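Local coordinates for erythrocyte membrane protein 1 (Plasmodium falciparum, PDB 2YK0) that probably binds receptors on the host cell surface, this chain being its N-terminal DBL1-alpha and CIDR-gamma adhesion region, and is implicated in blood-group-dependent rosetting, at residues N106-N111 with P135-H140. The protein carries 8 engineered substitutions. Residues are numbered along the deposited sequence; the frame is centred on the assembly and turned at random.
Sequences NRFDEN and PPRRRH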
loop_
_atom_site.group_PDB
_atom_site.type_symbol
_atom_site.label_atom_id
_atom_site.label_comp_id
_atom_site.label_asym_id
_atom_site.label_seq_id
_atom_site.Cartn_x
_atom_site.Cartn_y
_atom_site.Cartn_z
ATOM N N ASN A 106 -9.800 -10.740 7.335
ATOM C CA ASN A 106 -9.966 -10.485 5.903
ATOM C C ASN A 106 -8.730 -9.976 5.191
ATOM O O ASN A 106 -8.385 -8.789 5.256
ATOM C CB ASN A 106 -11.264 -9.826 5.443
ATOM C CG ASN A 106 -11.511 -10.114 3.956
ATOM O OD1 ASN A 106 -11.214 -9.318 3.072
ATOM N ND2 ASN A 106 -11.946 -11.302 3.624
ATOM N N ARG A 107 -8.068 -10.922 4.514
ATOM C CA ARG A 107 -6.849 -10.734 3.761
ATOM C C ARG A 107 -7.120 -10.161 2.378
ATOM O O ARG A 107 -6.301 -9.394 1.868
ATOM C CB ARG A 107 -6.062 -12.042 3.715
ATOM C CG ARG A 107 -5.303 -12.298 5.025
ATOM C CD ARG A 107 -5.596 -13.663 5.620
ATOM N NE ARG A 107 -4.977 -14.733 4.842
ATOM C CZ ARG A 107 -5.015 -16.020 5.158
ATOM N NH1 ARG A 107 -5.609 -16.418 6.276
ATOM N NH2 ARG A 107 -4.423 -16.916 4.380
ATOM N N PHE A 108 -8.290 -10.458 1.805
ATOM C CA PHE A 108 -8.638 -9.906 0.497
ATOM C C PHE A 108 -9.309 -8.530 0.568
ATOM O O PHE A 108 -9.794 -8.013 -0.452
ATOM C CB PHE A 108 -9.433 -10.912 -0.340
ATOM C CG PHE A 108 -8.720 -12.232 -0.473
ATOM C CD1 PHE A 108 -7.430 -12.297 -0.982
ATOM C CD2 PHE A 108 -9.330 -13.412 -0.073
ATOM C CE1 PHE A 108 -6.766 -13.517 -1.089
ATOM C CE2 PHE A 108 -8.666 -14.637 -0.194
ATOM C CZ PHE A 108 -7.390 -14.681 -0.701
ATOM N N ASP A 109 -9.290 -7.921 1.775
ATOM C CA ASP A 109 -9.851 -6.600 2.014
ATOM C C ASP A 109 -9.084 -5.570 1.229
ATOM O O ASP A 109 -7.865 -5.681 1.084
ATOM C CB ASP A 109 -9.855 -6.239 3.504
ATOM C CG ASP A 109 -10.654 -4.983 3.826
ATOM O OD1 ASP A 109 -11.731 -4.785 3.207
ATOM O OD2 ASP A 109 -10.200 -4.197 4.687
ATOM N N GLU A 110 -9.810 -4.583 0.696
ATOM C CA GLU A 110 -9.238 -3.509 -0.093
ATOM C C GLU A 110 -8.250 -2.716 0.755
ATOM O O GLU A 110 -7.250 -2.214 0.240
ATOM C CB GLU A 110 -10.357 -2.625 -0.674
ATOM C CG GLU A 110 -11.073 -1.764 0.348
ATOM C CD GLU A 110 -12.440 -1.297 -0.083
ATOM O OE1 GLU A 110 -13.365 -2.141 -0.147
ATOM O OE2 GLU A 110 -12.593 -0.080 -0.331
ATOM N N ASN A 111 -8.513 -2.665 2.068
ATOM C CA ASN A 111 -7.717 -1.941 3.038
ATOM C C ASN A 111 -6.697 -2.782 3.769
ATOM O O ASN A 111 -6.024 -2.270 4.669
ATOM C CB ASN A 111 -8.619 -1.173 3.996
ATOM C CG ASN A 111 -9.135 0.084 3.375
ATOM O OD1 ASN A 111 -10.319 0.183 3.031
ATOM N ND2 ASN A 111 -8.230 1.043 3.158
ATOM N N PRO A 135 2.587 -10.052 1.100
ATOM C CA PRO A 135 1.177 -9.688 0.883
ATOM C C PRO A 135 0.303 -9.909 2.111
ATOM O O PRO A 135 0.695 -10.731 2.943
ATOM C CB PRO A 135 0.755 -10.626 -0.257
ATOM C CG PRO A 135 1.649 -11.819 -0.121
ATOM C CD PRO A 135 2.967 -11.199 0.252
ATOM N N PRO A 136 -0.890 -9.257 2.232
ATOM C CA PRO A 136 -1.757 -9.527 3.392
ATOM C C PRO A 136 -2.050 -11.028 3.568
ATOM O O PRO A 136 -1.952 -11.552 4.684
ATOM C CB PRO A 136 -3.025 -8.723 3.073
ATOM C CG PRO A 136 -2.964 -8.436 1.608
ATOM C CD PRO A 136 -1.518 -8.264 1.335
ATOM N N ARG A 137 -2.309 -11.729 2.445
ATOM C CA ARG A 137 -2.584 -13.162 2.420
ATOM C C ARG A 137 -1.497 -14.007 3.124
ATOM O O ARG A 137 -1.840 -14.908 3.876
ATOM C CB ARG A 137 -2.827 -13.616 0.982
ATOM C CG ARG A 137 -3.352 -15.042 0.861
ATOM C CD ARG A 137 -2.817 -15.747 -0.378
ATOM N NE ARG A 137 -1.411 -15.420 -0.608
ATOM C CZ ARG A 137 -0.391 -16.085 -0.083
ATOM N NH1 ARG A 137 -0.606 -17.146 0.685
ATOM N NH2 ARG A 137 0.846 -15.711 -0.335
ATOM N N ARG A 138 -0.211 -13.705 2.906
ATOM C CA ARG A 138 0.878 -14.412 3.569
ATOM C C ARG A 138 0.929 -14.008 5.049
ATOM O O ARG A 138 0.937 -14.881 5.920
ATOM C CB ARG A 138 2.219 -14.116 2.873
ATOM C CG ARG A 138 3.494 -14.403 3.705
ATOM C CD ARG A 138 3.815 -15.874 3.896
ATOM N NE ARG A 138 4.837 -16.092 4.918
ATOM C CZ ARG A 138 4.587 -16.228 6.220
ATOM N NH1 ARG A 138 3.346 -16.128 6.677
ATOM N NH2 ARG A 138 5.577 -16.467 7.074
ATOM N N ARG A 139 0.928 -12.686 5.325
ATOM C CA ARG A 139 0.997 -12.097 6.676
ATOM C C ARG A 139 0.150 -12.846 7.722
ATOM O O ARG A 139 0.558 -12.961 8.884
ATOM C CB ARG A 139 0.610 -10.602 6.644
ATOM C CG ARG A 139 1.613 -9.701 5.939
ATOM C CD ARG A 139 1.243 -8.231 6.053
ATOM N NE ARG A 139 1.519 -7.724 7.401
ATOM C CZ ARG A 139 1.380 -6.463 7.789
ATOM N NH1 ARG A 139 0.966 -5.536 6.930
ATOM N NH2 ARG A 139 1.657 -6.113 9.039
ATOM N N HIS A 140 -0.999 -13.389 7.280
ATOM C CA HIS A 140 -1.953 -14.092 8.125
ATOM C C HIS A 140 -2.256 -15.537 7.683
ATOM O O HIS A 140 -3.418 -15.939 7.631
ATOM C CB HIS A 140 -3.232 -13.256 8.271
ATOM C CG HIS A 140 -2.994 -11.831 8.670
ATOM N ND1 HIS A 140 -2.422 -11.500 9.902
ATOM C CD2 HIS A 140 -3.264 -10.692 7.992
ATOM C CE1 HIS A 140 -2.336 -10.182 9.910
ATOM N NE2 HIS A 140 -2.836 -9.649 8.788
#
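Arg107 lies along one side of the single-turn helix 136-139, from Pro136 and Arg137 to His140. CB packs on the backbone of Arg137, 3.9 Å from Arg137 CA. With CG anti to the carbonyl carbon (chi1 -78°), the chain then runs beside the helix toward its end. Arg107 CG sits 3.4 Å from Pro136 O. It also meets the imidazole edge of His140 in plane, 3.9 Å from His140 CD2. Arg107 CD lies against His140 CB at 3.6 Å, the two side chains running antiparallel as they pass. Bends at chi2 and chi3 bring the guanidinium to the carbonyls of Arg137 and His140. Arg107 NE and NH2 are each 3.3 Å from Arg137 O, whereas the His140 carbonyl lies over one face of the group. The backbone O of Arg107 is 3.5 Å from Pro136 CG. Beyond the helix, Arg107 NH2 forms a salt bridge with Glu171 of helix 157-176, and Arg137 turns away to Asp201 and Glu321. The contact thus joins the loop that precedes helix 136-139 to that helix, in the DBL1-alpha part of the chain: the stem of Arg107 rests on helix backbone and the His140 side chain, while the carbonyls and Glu171 would together favour its positive charge in this buried setting.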